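PDB 6IE4: agenet domain-containing protein from Arabidopsis thaliana, which binds histone H3 tails carrying a lysine-methylation mark through its paired Agenet domains and is probably a chromatin reader. Local coordinates for residues C52-T57 with E71-S76; E98-F103 with D138-H143; S12-G17 with G36-I41. All blocks are in the same frame, centred on the assembly; numbering follows the deposited sequence.

Contact 1 (C52-T57 with E71-S76); sequences CQVEYT and EVVDMS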
ATOM      1  N   CYS A  52     -15.842  -9.352  -0.872  1.00 43.86           N
ATOM      2  CA  CYS A  52     -15.076 -10.508  -0.461  1.00 47.19           C
ATOM      3  C   CYS A  52     -14.447 -10.202   0.894  1.00 46.00           C
ATOM      4  O   CYS A  52     -14.564  -9.095   1.425  1.00 43.24           O
ATOM      5  CB  CYS A  52     -14.017 -10.857  -1.499  1.00 47.13           C
ATOM      6  SG  CYS A  52     -12.840  -9.551  -1.538  1.00 50.64           S
ATOM      7  N   GLN A  53     -13.770 -11.190   1.458  1.00 46.70           N
ATOM      8  CA  GLN A  53     -13.092 -11.048   2.735  1.00 45.51           C
ATOM      9  C   GLN A  53     -11.619 -11.388   2.560  1.00 41.63           C
ATOM     10  O   GLN A  53     -11.268 -12.356   1.881  1.00 42.46           O
ATOM     11  CB  GLN A  53     -13.700 -11.981   3.799  1.00 43.70           C
ATOM     12  CG  GLN A  53     -13.114 -11.832   5.190  1.00 44.28           C
ATOM     13  CD  GLN A  53     -13.263 -13.098   6.042  1.00 49.72           C
ATOM     14  OE1 GLN A  53     -13.469 -14.200   5.517  1.00 54.14           O
ATOM     15  NE2 GLN A  53     -13.191 -12.937   7.362  1.00 43.60           N
ATOM     16  N   VAL A  54     -10.760 -10.572   3.156  1.00 40.37           N
ATOM     17  CA  VAL A  54      -9.326 -10.687   2.957  1.00 38.62           C
ATOM     18  C   VAL A  54      -8.660 -10.891   4.319  1.00 39.52           C
ATOM     19  O   VAL A  54      -9.268 -10.715   5.374  1.00 40.80           O
ATOM     20  CB  VAL A  54      -8.737  -9.448   2.239  1.00 38.19           C
ATOM     21  CG1 VAL A  54      -9.192  -9.378   0.775  1.00 40.20           C
ATOM     22  CG2 VAL A  54      -9.136  -8.162   2.961  1.00 34.96           C
ATOM     23  N   GLU A  55      -7.374 -11.199   4.280  1.00 38.05           N
ATOM     24  CA  GLU A  55      -6.561 -11.305   5.479  1.00 37.35           C
ATOM     25  C   GLU A  55      -5.308 -10.496   5.208  1.00 35.30           C
ATOM     26  O   GLU A  55      -4.585 -10.771   4.248  1.00 36.21           O
ATOM     27  CB  GLU A  55      -6.239 -12.767   5.798  1.00 41.14           C
ATOM     28  CG  GLU A  55      -4.985 -13.025   6.623  1.00 44.74           C
ATOM     29  CD  GLU A  55      -4.906 -14.477   7.101  1.00 49.99           C
ATOM     30  OE1 GLU A  55      -5.952 -15.043   7.488  1.00 46.59           O
ATOM     31  OE2 GLU A  55      -3.806 -15.070   7.048  1.00 60.79           O
ATOM     32  N   TYR A  56      -5.098  -9.464   6.014  1.00 36.89           N
ATOM     33  CA  TYR A  56      -3.943  -8.597   5.862  1.00 33.73           C
ATOM     34  C   TYR A  56      -2.686  -9.371   6.201  1.00 37.68           C
ATOM     35  O   TYR A  56      -2.682 -10.199   7.116  1.00 42.82           O
ATOM     36  CB  TYR A  56      -4.068  -7.372   6.764  1.00 32.98           C
ATOM     37  CG  TYR A  56      -5.193  -6.425   6.418  1.00 33.19           C
ATOM     38  CD1 TYR A  56      -6.521  -6.799   6.584  1.00 37.16           C
ATOM     39  CD2 TYR A  56      -4.927  -5.128   6.006  1.00 31.45           C
ATOM     40  CE1 TYR A  56      -7.553  -5.928   6.294  1.00 37.76           C
ATOM     41  CE2 TYR A  56      -5.949  -4.245   5.718  1.00 32.59           C
ATOM     42  CZ  TYR A  56      -7.259  -4.655   5.858  1.00 39.74           C
ATOM     43  OH  TYR A  56      -8.287  -3.787   5.580  1.00 44.71           O
ATOM     44  N   THR A  57      -1.631  -9.158   5.422  1.00 32.32           N
ATOM     45  CA  THR A  57      -0.388  -9.826   5.771  1.00 35.47           C
ATOM     46  C   THR A  57       0.405  -9.106   6.852  1.00 30.61           C
ATOM     47  O   THR A  57       1.205  -9.759   7.522  1.00 38.78           O
ATOM     48  CB  THR A  57       0.479 -10.060   4.533  1.00 33.78           C
ATOM     49  OG1 THR A  57       0.881  -8.807   3.989  1.00 40.85           O
ATOM     50  CG2 THR A  57      -0.312 -10.835   3.483  1.00 33.56           C
ATOM     51  N   GLU A  71     -11.093  -9.047   7.156  1.00 43.04           N
ATOM     52  CA  GLU A  71     -12.026  -7.961   6.916  1.00 43.85           C
ATOM     53  C   GLU A  71     -12.775  -8.196   5.616  1.00 42.60           C
ATOM     54  O   GLU A  71     -12.212  -8.721   4.651  1.00 41.37           O
ATOM     55  CB  GLU A  71     -11.287  -6.621   6.874  1.00 39.54           C
ATOM     56  CG  GLU A  71     -12.212  -5.459   7.072  1.00 44.92           C
ATOM     57  CD  GLU A  71     -11.483  -4.223   7.527  1.00 53.80           C
ATOM     58  OE1 GLU A  71     -11.138  -4.160   8.730  1.00 58.29           O
ATOM     59  OE2 GLU A  71     -11.254  -3.318   6.695  1.00 58.05           O
ATOM     60  N   VAL A  72     -14.056  -7.859   5.624  1.00 41.18           N
ATOM     61  CA  VAL A  72     -14.865  -7.872   4.413  1.00 43.87           C
ATOM     62  C   VAL A  72     -14.770  -6.493   3.769  1.00 39.23           C
ATOM     63  O   VAL A  72     -14.986  -5.470   4.429  1.00 40.61           O
ATOM     64  CB  VAL A  72     -16.324  -8.243   4.724  1.00 44.29           C
ATOM     65  CG1 VAL A  72     -17.162  -8.066   3.501  1.00 38.66           C
ATOM     66  CG2 VAL A  72     -16.423  -9.673   5.265  1.00 42.15           C
ATOM     67  N   VAL A  73     -14.437  -6.460   2.485  1.00 38.97           N
ATOM     68  CA  VAL A  73     -14.322  -5.214   1.740  1.00 41.33           C
ATOM     69  C   VAL A  73     -15.088  -5.360   0.430  1.00 40.78           C
ATOM     70  O   VAL A  73     -15.517  -6.449   0.053  1.00 41.44           O
ATOM     71  CB  VAL A  73     -12.850  -4.827   1.461  1.00 39.99           C
ATOM     72  CG1 VAL A  73     -12.156  -4.372   2.733  1.00 42.12           C
ATOM     73  CG2 VAL A  73     -12.097  -5.992   0.843  1.00 39.10           C
ATOM     74  N   ASP A  74     -15.217  -4.244  -0.279  1.00 41.89           N
ATOM     75  CA  ASP A  74     -15.717  -4.260  -1.642  1.00 45.00           C
ATOM     76  C   ASP A  74     -14.592  -4.678  -2.579  1.00 39.02           C
ATOM     77  O   ASP A  74     -13.420  -4.397  -2.324  1.00 34.99           O
ATOM     78  CB  ASP A  74     -16.242  -2.873  -2.016  1.00 45.74           C
ATOM     79  CG  ASP A  74     -17.467  -2.478  -1.211  1.00 49.36           C
ATOM     80  OD1 ASP A  74     -18.413  -3.287  -1.155  1.00 51.58           O
ATOM     81  OD2 ASP A  74     -17.469  -1.379  -0.607  1.00 51.50           O
ATOM     82  N   MET A  75     -14.946  -5.384  -3.661  1.00 41.51           N
ATOM     83  CA  MET A  75     -13.911  -5.753  -4.624  1.00 41.80           C
ATOM     84  C   MET A  75     -13.241  -4.556  -5.281  1.00 39.03           C
ATOM     85  O   MET A  75     -12.159  -4.716  -5.857  1.00 31.77           O
ATOM     86  CB  MET A  75     -14.447  -6.691  -5.704  1.00 45.76           C
ATOM     87  CG  MET A  75     -14.810  -8.078  -5.187  1.00 53.28           C
ATOM     88  SD  MET A  75     -15.988  -8.968  -6.219  1.00 67.84           S
ATOM     89  CE  MET A  75     -16.336 -10.365  -5.146  1.00 56.95           C
ATOM     90  N   SER A  76     -13.782  -3.355  -5.115  1.00 40.08           N
ATOM     91  CA  SER A  76     -13.206  -2.194  -5.763  1.00 36.05           C
ATOM     92  C   SER A  76     -12.133  -1.572  -4.893  1.00 32.78           C
ATOM     93  O   SER A  76     -11.360  -0.740  -5.370  1.00 35.60           O
ATOM     94  CB  SER A  76     -14.284  -1.150  -6.004  1.00 34.49           C
ATOM     95  OG  SER A  76     -14.847  -0.788  -4.752  1.00 38.19           O
TER

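Contact 2 (E98-F103 with D138-H143); sequences EEVDAF and DELRFH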
ATOM      1  N   GLU A  98       8.552  13.220  -8.416  1.00 30.15           N
ATOM      2  CA  GLU A  98       8.106  11.852  -8.623  1.00 32.14           C
ATOM      3  C   GLU A  98       7.053  11.445  -7.597  1.00 33.86           C
ATOM      4  O   GLU A  98       7.192  11.695  -6.399  1.00 34.13           O
ATOM      5  CB  GLU A  98       9.293  10.893  -8.573  1.00 33.71           C
ATOM      6  CG  GLU A  98       8.994   9.578  -9.272  1.00 37.58           C
ATOM      7  CD  GLU A  98      10.215   8.924  -9.891  1.00 44.58           C
ATOM      8  OE1 GLU A  98      11.360   9.439  -9.733  1.00 39.14           O
ATOM      9  OE2 GLU A  98      10.006   7.882 -10.556  1.00 50.76           O
ATOM     10  N   GLU A  99       5.997  10.789  -8.064  1.00 34.53           N
ATOM     11  CA  GLU A  99       5.105  10.129  -7.133  1.00 33.66           C
ATOM     12  C   GLU A  99       5.663   8.779  -6.752  1.00 33.36           C
ATOM     13  O   GLU A  99       6.150   8.026  -7.597  1.00 31.43           O
ATOM     14  CB  GLU A  99       3.706   9.954  -7.705  1.00 39.92           C
ATOM     15  CG  GLU A  99       3.015  11.236  -7.596  1.00 47.40           C
ATOM     16  CD  GLU A  99       2.329  11.426  -6.262  1.00 55.02           C
ATOM     17  OE1 GLU A  99       1.968  10.395  -5.645  1.00 52.83           O
ATOM     18  OE2 GLU A  99       2.238  12.601  -5.803  1.00 52.05           O
ATOM     19  N   VAL A 100       5.534   8.461  -5.469  1.00 33.89           N
ATOM     20  CA  VAL A 100       6.153   7.299  -4.866  1.00 25.52           C
ATOM     21  C   VAL A 100       5.190   6.777  -3.820  1.00 25.31           C
ATOM     22  O   VAL A 100       4.217   7.432  -3.452  1.00 27.18           O
ATOM     23  CB  VAL A 100       7.506   7.618  -4.197  1.00 27.02           C
ATOM     24  CG1 VAL A 100       8.538   8.145  -5.197  1.00 27.95           C
ATOM     25  CG2 VAL A 100       7.276   8.625  -3.086  1.00 27.50           C
ATOM     26  N   ASP A 101       5.471   5.579  -3.352  1.00 26.28           N
ATOM     27  CA  ASP A 101       4.814   4.991  -2.203  1.00 27.13           C
ATOM     28  C   ASP A 101       5.946   4.716  -1.242  1.00 27.09           C
ATOM     29  O   ASP A 101       6.979   4.178  -1.651  1.00 29.16           O
ATOM     30  CB  ASP A 101       4.070   3.682  -2.512  1.00 28.42           C
ATOM     31  CG  ASP A 101       2.768   3.882  -3.251  1.00 28.62           C
ATOM     32  OD1 ASP A 101       2.194   4.996  -3.240  1.00 28.25           O
ATOM     33  OD2 ASP A 101       2.300   2.878  -3.817  1.00 31.56           O
ATOM     34  N   ALA A 102       5.796   5.152  -0.007  1.00 24.91           N
ATOM     35  CA  ALA A 102       6.761   4.816   1.020  1.00 26.63           C
ATOM     36  C   ALA A 102       6.187   3.704   1.878  1.00 26.31           C
ATOM     37  O   ALA A 102       4.974   3.641   2.087  1.00 23.46           O
ATOM     38  CB  ALA A 102       7.101   6.044   1.872  1.00 25.02           C
ATOM     39  N   PHE A 103       7.070   2.833   2.388  1.00 27.71           N
ATOM     40  CA  PHE A 103       6.666   1.770   3.303  1.00 25.49           C
ATOM     41  C   PHE A 103       6.712   2.319   4.722  1.00 26.70           C
ATOM     42  O   PHE A 103       7.791   2.529   5.281  1.00 29.01           O
ATOM     43  CB  PHE A 103       7.569   0.548   3.185  1.00 23.72           C
ATOM     44  CG  PHE A 103       6.950  -0.724   3.730  1.00 28.63           C
ATOM     45  CD1 PHE A 103       5.813  -1.277   3.143  1.00 30.61           C
ATOM     46  CD2 PHE A 103       7.463  -1.332   4.866  1.00 26.97           C
ATOM     47  CE1 PHE A 103       5.245  -2.433   3.636  1.00 26.19           C
ATOM     48  CE2 PHE A 103       6.898  -2.482   5.365  1.00 23.59           C
ATOM     49  CZ  PHE A 103       5.783  -3.032   4.751  1.00 27.92           C
ATOM     50  N   ASP A 138      15.332   2.254  -0.580  1.00 31.84           N
ATOM     51  CA  ASP A 138      14.743   0.933  -0.521  1.00 30.59           C
ATOM     52  C   ASP A 138      13.450   0.921   0.289  1.00 35.15           C
ATOM     53  O   ASP A 138      12.859  -0.142   0.465  1.00 37.86           O
ATOM     54  CB  ASP A 138      15.744  -0.039   0.087  1.00 27.31           C
ATOM     55  CG  ASP A 138      15.903   0.174   1.550  1.00 38.73           C
ATOM     56  OD1 ASP A 138      16.149   1.330   1.963  1.00 46.54           O
ATOM     57  OD2 ASP A 138      15.833  -0.830   2.293  1.00 50.78           O
ATOM     58  N   GLU A 139      12.974   2.080   0.750  1.00 34.43           N
ATOM     59  CA  GLU A 139      11.690   2.172   1.425  1.00 31.11           C
ATOM     60  C   GLU A 139      10.638   2.763   0.511  1.00 29.82           C
ATOM     61  O   GLU A 139       9.472   2.862   0.903  1.00 27.31           O
ATOM     62  CB  GLU A 139      11.791   3.038   2.687  1.00 29.31           C
ATOM     63  CG  GLU A 139      12.985   2.766   3.583  1.00 33.04           C
ATOM     64  CD  GLU A 139      12.914   3.539   4.905  1.00 34.02           C
ATOM     65  OE1 GLU A 139      12.102   3.136   5.768  1.00 35.71           O
ATOM     66  OE2 GLU A 139      13.667   4.534   5.083  1.00 30.77           O
ATOM     67  N   LEU A 140      11.015   3.112  -0.710  1.00 29.11           N
ATOM     68  CA  LEU A 140      10.099   3.668  -1.682  1.00 27.66           C
ATOM     69  C   LEU A 140       9.868   2.713  -2.828  1.00 28.56           C
ATOM     70  O   LEU A 140      10.700   1.866  -3.155  1.00 31.63           O
ATOM     71  CB  LEU A 140      10.605   4.995  -2.255  1.00 30.23           C
ATOM     72  CG  LEU A 140      11.049   6.014  -1.218  1.00 29.03           C
ATOM     73  CD1 LEU A 140      11.405   7.274  -1.919  1.00 28.38           C
ATOM     74  CD2 LEU A 140       9.940   6.248  -0.222  1.00 24.22           C
ATOM     75  N   ARG A 141       8.727   2.909  -3.460  1.00 24.26           N
ATOM     76  CA  ARG A 141       8.459   2.287  -4.729  1.00 29.02           C
ATOM     77  C   ARG A 141       7.797   3.335  -5.607  1.00 34.20           C
ATOM     78  O   ARG A 141       7.292   4.348  -5.115  1.00 35.65           O
ATOM     79  CB  ARG A 141       7.572   1.050  -4.545  1.00 30.59           C
ATOM     80  CG  ARG A 141       6.095   1.340  -4.326  1.00 31.05           C
ATOM     81  CD  ARG A 141       5.351   0.098  -3.858  1.00 28.59           C
ATOM     82  NE  ARG A 141       3.942   0.367  -3.599  1.00 27.92           N
ATOM     83  CZ  ARG A 141       3.023  -0.585  -3.548  1.00 29.20           C
ATOM     84  NH1 ARG A 141       3.408  -1.853  -3.634  1.00 30.69           N
ATOM     85  NH2 ARG A 141       1.747  -0.285  -3.323  1.00 25.59           N
ATOM     86  N   PHE A 142       7.784   3.081  -6.907  1.00 35.86           N
ATOM     87  CA  PHE A 142       7.145   4.000  -7.834  1.00 36.22           C
ATOM     88  C   PHE A 142       5.640   3.811  -7.710  1.00 37.01           C
ATOM     89  O   PHE A 142       5.146   2.680  -7.630  1.00 37.76           O
ATOM     90  CB  PHE A 142       7.634   3.744  -9.268  1.00 41.11           C
ATOM     91  CG  PHE A 142       9.138   3.905  -9.438  1.00 51.76           C
ATOM     92  CD1 PHE A 142       9.723   5.172  -9.416  1.00 55.18           C
ATOM     93  CD2 PHE A 142       9.974   2.797  -9.522  1.00 52.16           C
ATOM     94  CE1 PHE A 142      11.111   5.338  -9.542  1.00 50.82           C
ATOM     95  CE2 PHE A 142      11.360   2.947  -9.635  1.00 56.86           C
ATOM     96  CZ  PHE A 142      11.929   4.224  -9.645  1.00 54.80           C
ATOM     97  N   HIS A 143       4.916   4.915  -7.616  1.00 36.23           N
ATOM     98  CA  HIS A 143       3.475   4.823  -7.495  1.00 36.27           C
ATOM     99  C   HIS A 143       2.868   4.459  -8.843  1.00 36.56           C
ATOM    100  O   HIS A 143       3.075   5.158  -9.839  1.00 34.96           O
ATOM    101  CB  HIS A 143       2.878   6.129  -6.998  1.00 33.51           C
ATOM    102  CG  HIS A 143       1.390   6.074  -6.874  1.00 39.86           C
ATOM    103  ND1 HIS A 143       0.748   5.713  -5.710  1.00 36.45           N
ATOM    104  CD2 HIS A 143       0.417   6.282  -7.793  1.00 40.33           C
ATOM    105  CE1 HIS A 143      -0.558   5.743  -5.903  1.00 35.51           C
ATOM    106  NE2 HIS A 143      -0.785   6.082  -7.160  1.00 39.90           N
TER

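Contact 3 (S12-G17 with G36-I41); sequences SYLKPG and GKVITI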
ATOM      1  N   SER A  12      -9.524 -12.460 -12.645  1.00 62.75           N
ATOM      2  CA  SER A  12      -8.521 -13.477 -12.350  1.00 65.79           C
ATOM      3  C   SER A  12      -7.927 -13.324 -10.952  1.00 66.01           C
ATOM      4  O   SER A  12      -7.770 -14.315 -10.231  1.00 68.03           O
ATOM      5  CB  SER A  12      -7.411 -13.434 -13.400  1.00 65.96           C
ATOM      6  OG  SER A  12      -6.256 -14.104 -12.919  1.00 68.75           O
ATOM      7  N   TYR A  13      -7.593 -12.095 -10.540  1.00 63.90           N
ATOM      8  CA  TYR A  13      -6.698 -11.932  -9.397  1.00 58.80           C
ATOM      9  C   TYR A  13      -7.402 -12.101  -8.056  1.00 59.78           C
ATOM     10  O   TYR A  13      -6.730 -12.368  -7.050  1.00 62.61           O
ATOM     11  CB  TYR A  13      -5.998 -10.555  -9.438  1.00 51.58           C
ATOM     12  CG  TYR A  13      -6.888  -9.322  -9.271  1.00 48.09           C
ATOM     13  CD1 TYR A  13      -7.735  -8.887 -10.294  1.00 49.73           C
ATOM     14  CD2 TYR A  13      -6.869  -8.587  -8.086  1.00 41.59           C
ATOM     15  CE1 TYR A  13      -8.550  -7.749 -10.128  1.00 47.99           C
ATOM     16  CE2 TYR A  13      -7.676  -7.462  -7.914  1.00 37.06           C
ATOM     17  CZ  TYR A  13      -8.511  -7.043  -8.932  1.00 41.56           C
ATOM     18  OH  TYR A  13      -9.313  -5.923  -8.750  1.00 39.61           O
ATOM     19  N   LEU A  14      -8.727 -11.964  -8.022  1.00 55.34           N
ATOM     20  CA  LEU A  14      -9.551 -12.196  -6.839  1.00 53.18           C
ATOM     21  C   LEU A  14      -9.760 -13.661  -6.473  1.00 54.31           C
ATOM     22  O   LEU A  14     -10.557 -13.911  -5.568  1.00 56.09           O
ATOM     23  CB  LEU A  14     -10.903 -11.528  -7.042  1.00 51.87           C
ATOM     24  CG  LEU A  14     -10.700 -10.044  -7.243  1.00 52.42           C
ATOM     25  CD1 LEU A  14     -11.960  -9.394  -7.776  1.00 56.65           C
ATOM     26  CD2 LEU A  14     -10.360  -9.507  -5.878  1.00 48.09           C
ATOM     27  N   LYS A  15      -9.106 -14.629  -7.097  1.00 54.53           N
ATOM     28  CA  LYS A  15      -9.341 -16.006  -6.679  1.00 56.16           C
ATOM     29  C   LYS A  15      -8.894 -16.188  -5.227  1.00 56.82           C
ATOM     30  O   LYS A  15      -7.881 -15.609  -4.809  1.00 57.49           O
ATOM     31  CB  LYS A  15      -8.620 -17.000  -7.596  1.00 55.93           C
ATOM     32  CG  LYS A  15      -9.538 -17.661  -8.641  1.00 66.04           C
ATOM     33  CD  LYS A  15      -9.347 -17.055 -10.038  1.00 73.36           C
ATOM     34  CE  LYS A  15     -10.599 -17.167 -10.921  1.00 69.75           C
ATOM     35  NZ  LYS A  15     -10.559 -16.202 -12.076  1.00 70.03           N
ATOM     36  N   PRO A  16      -9.641 -16.940  -4.416  1.00 57.61           N
ATOM     37  CA  PRO A  16      -9.215 -17.155  -3.029  1.00 49.31           C
ATOM     38  C   PRO A  16      -7.795 -17.698  -2.979  1.00 47.62           C
ATOM     39  O   PRO A  16      -7.405 -18.553  -3.779  1.00 47.37           O
ATOM     40  CB  PRO A  16     -10.229 -18.173  -2.498  1.00 46.80           C
ATOM     41  CG  PRO A  16     -11.414 -18.018  -3.358  1.00 48.83           C
ATOM     42  CD  PRO A  16     -10.915 -17.619  -4.714  1.00 51.54           C
ATOM     43  N   GLY A  17      -7.016 -17.173  -2.042  1.00 49.10           N
ATOM     44  CA  GLY A  17      -5.618 -17.506  -1.909  1.00 46.12           C
ATOM     45  C   GLY A  17      -4.655 -16.518  -2.528  1.00 45.59           C
ATOM     46  O   GLY A  17      -3.462 -16.555  -2.197  1.00 44.24           O
ATOM     47  N   GLY A  36      -2.230  -8.041   1.344  1.00 34.39           N
ATOM     48  CA  GLY A  36      -3.007  -9.117   1.911  1.00 32.90           C
ATOM     49  C   GLY A  36      -3.328 -10.226   0.930  1.00 39.76           C
ATOM     50  O   GLY A  36      -2.689 -10.380  -0.115  1.00 38.24           O
ATOM     51  N   LYS A  37      -4.392 -10.958   1.253  1.00 40.71           N
ATOM     52  CA  LYS A  37      -4.770 -12.173   0.546  1.00 40.12           C
ATOM     53  C   LYS A  37      -6.276 -12.340   0.636  1.00 39.79           C
ATOM     54  O   LYS A  37      -6.889 -12.027   1.661  1.00 38.92           O
ATOM     55  CB  LYS A  37      -4.134 -13.438   1.142  1.00 43.34           C
ATOM     56  CG  LYS A  37      -2.761 -13.833   0.621  1.00 53.37           C
ATOM     57  CD  LYS A  37      -1.957 -14.580   1.715  1.00 54.98           C
ATOM     58  CE  LYS A  37      -2.892 -15.373   2.651  1.00 53.64           C
ATOM     59  NZ  LYS A  37      -2.310 -16.662   3.130  1.00 59.27           N
ATOM     60  N   VAL A  38      -6.853 -12.915  -0.403  1.00 37.66           N
ATOM     61  CA  VAL A  38      -8.285 -13.148  -0.440  1.00 38.25           C
ATOM     62  C   VAL A  38      -8.541 -14.456   0.295  1.00 43.21           C
ATOM     63  O   VAL A  38      -7.742 -15.393   0.201  1.00 40.26           O
ATOM     64  CB  VAL A  38      -8.816 -13.200  -1.883  1.00 43.62           C
ATOM     65  CG1 VAL A  38     -10.329 -13.366  -1.876  1.00 49.10           C
ATOM     66  CG2 VAL A  38      -8.447 -11.939  -2.643  1.00 38.80           C
ATOM     67  N   ILE A  39      -9.587 -14.476   1.114  1.00 48.36           N
ATOM     68  CA  ILE A  39      -9.957 -15.649   1.905  1.00 48.69           C
ATOM     69  C   ILE A  39     -11.225 -16.290   1.372  1.00 52.03           C
ATOM     70  O   ILE A  39     -11.293 -17.507   1.202  1.00 61.03           O
ATOM     71  CB  ILE A  39     -10.170 -15.271   3.386  1.00 50.79           C
ATOM     72  CG1 ILE A  39      -8.927 -14.753   4.067  1.00 47.99           C
ATOM     73  CG2 ILE A  39     -10.780 -16.450   4.155  1.00 58.86           C
ATOM     74  CD1 ILE A  39      -9.286 -14.358   5.504  1.00 48.12           C
ATOM     75  N   THR A  40     -12.246 -15.470   1.122  1.00 49.87           N
ATOM     76  CA  THR A  40     -13.578 -15.936   0.768  1.00 53.55           C
ATOM     77  C   THR A  40     -14.156 -14.986  -0.266  1.00 54.83           C
ATOM     78  O   THR A  40     -14.266 -13.778  -0.028  1.00 50.38           O
ATOM     79  CB  THR A  40     -14.490 -16.054   2.003  1.00 58.14           C
ATOM     80  OG1 THR A  40     -14.439 -14.846   2.778  1.00 52.67           O
ATOM     81  CG2 THR A  40     -14.111 -17.266   2.876  1.00 58.32           C
ATOM     82  N   ILE A  41     -14.446 -15.542  -1.435  1.00 56.79           N
ATOM     83  CA  ILE A  41     -15.257 -14.942  -2.484  1.00 53.79           C
ATOM     84  C   ILE A  41     -16.679 -15.384  -2.167  1.00 61.15           C
ATOM     85  O   ILE A  41     -16.851 -16.458  -1.571  1.00 69.90           O
ATOM     86  CB  ILE A  41     -14.762 -15.410  -3.865  1.00 60.68           C
ATOM     87  CG1 ILE A  41     -13.547 -14.586  -4.289  1.00 61.19           C
ATOM     88  CG2 ILE A  41     -15.856 -15.391  -4.930  1.00 59.28           C
ATOM     89  CD1 ILE A  41     -13.775 -13.090  -4.204  1.00 55.77           C
TER

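Contact 1 (C52-T57 with E71-S76)
Y56 touches E71 with the tip of its phenol, OH lying 3.2 Å from E71 OE2 in a weak hydrogen bond donated by the tyrosine. The glutamate side chain crosses the ring obliquely, its carboxylate plane turned 70° from that of the ring, while E71 CB comes up to the ring edge 3.8 Å from Y56 CE1. With CG anti to the backbone N (chi1 -162°) and the chain extended beyond it, E71 carries its acid group out to the hydroxyl. Behind this polar pair, four backbone bonds join the strands in antiparallel register, V54 pairing with E71 and C52 with V73. In the first pair V54 N donates to E71 O at 2.8 Å; in the second V73 N donates to C52 O at the same 2.8 Å. The short strand axes run 125° apart, a strong twist suited to the small curled sheet of an SH3-like Agenet domain. On the face shared with E71, V54 CG2 meets V73 CG2 at 4.2 Å, and beyond the strand end M75 CE reaches C52 CB at 4.3 Å. L78 packs on both C52 and V54. On the reverse face V72 CG2 lies 3.9 Å from Q53 CB, while the amide oxygen of Q53 is bound by T40. A basic side chain of the bound peptide packs on Y56 and forms a long, weak ion pair with E71 OE2. The backbone bonds join the strands, apolar side chains fill one part of the face, and the acid beside the phenol is likely to favour a positively charged peptide residue.

Contact 2 (E98-F103 with D138-H143)
The carboxylate of D101 is shared between R141 of the facing strand and H143 just after its end, each taking one oxygen. H143 ND1 donates to D101 OD1 at 3.0 Å in an almost straight bond (176°). The acceptor lies in the imidazole plane, yet ring and carboxylate stand 90° apart, the nitrogen arriving on the syn side of OD1 and out of the acid's plane. R141 approaches side-on, bringing NE 3.0 Å and NH2 3.2 Å from D101 OD2; NE takes the anti lone pair in this salt bridge. With its CG between the backbone N and the carbonyl carbon (chi1 78°), the arginine, extended from CG to NE, passes across the acid at a slant. Its NH1 makes a second salt bridge with E21, and H143 NE2 is bound by E145. An alanine at D101 would probably leave R141 NE and NH2 without this counter-charge, with E21 still at NH1, and H143 ND1 without its acceptor. Along the antiparallel backbone D101 and R141 form a hydrogen-bonded pair, D101 N donating to R141 O at 2.8 Å. On the other face, in the non-hydrogen-bonded pair, A102 CB packs 3.5 Å from L140 CD2, with F135 of strand 131-136 touching both. The carboxylate of E98, salt-bridged to K92, lies at the edge of the F142 ring. The pairing probably belongs to the second Agenet domain of the tandem, where strand 99-104 is flanked by 140-142 and by 107-117, whose W108 makes a cation-pi contact with R141 and an edge-to-face one with F103.

Contact 3 (S12-G17 with G36-I41)
A single backbone bond joins G17 to V38, G17 N donating to V38 O at 3.0 Å and approaching from above the carbonyl plane, 43° out of it. Loop and strand run in directions 117° apart. G17 has a positive phi of 98°, a backbone shape that favours glycine, since a CB there would collide with the carbonyl oxygen of P16. Beside it, V38 points toward the loop and packs against the main chain of residues 14-16. Its CB lies 3.9 Å from K15 O, and CG1 lies 3.7 Å from L14 O. The other branch, CG2, is 4.5 Å from L14 CD2, a looser apolar touch. I41 packs against the loop from its own strand end. Its CG1, anti to the carbonyl carbon, meets P16 CD at 4.0 Å, and the two side chains cross at about a right angle. I41 CD1 lies 4.3 Å from L14 CB. The aliphatic CG of K37 lies 4.0 Å from G17 O. A classic beta bulge, in which I39 and T40 both face Q53, lies in the strand just before I41. M75 packs against both L14 and I41, extending the apolar cluster, and Y13 sets its ring edge-to-face with W146. Residues 36-41 lie within the Agenet domain, of the SH3 clan, and the loop leads straight into its first strand, 19-22. V38 is backbone-bonded to S18 and G36 to V20, so the contact lies where strand 32-40 takes 19-22 on one edge and 51-56 on the other.

Overall arrangement
All three contacts reach one curled sheet; contacts 1 and 3 adjoin in it, their centres about 8 Å apart. Strands 32-40 and 51-56 couple them directly: E55 N lies 2.8 Å from K37 O, and I39 N lies 2.8 Å from Q53 O, both probable hydrogen bonds. M75 belongs to contact 1 but also covers residues of contact 3. Contact 2 sits across the chain's centre, about 23 Å from contact 1 and 25 Å from contact 3 between centres, and probably belongs to the second Agenet domain. Strand 107-117, paired with both 32-40 and 99-104, links the two halves. Contact 1 meets the bound peptide, through Y56 and E71.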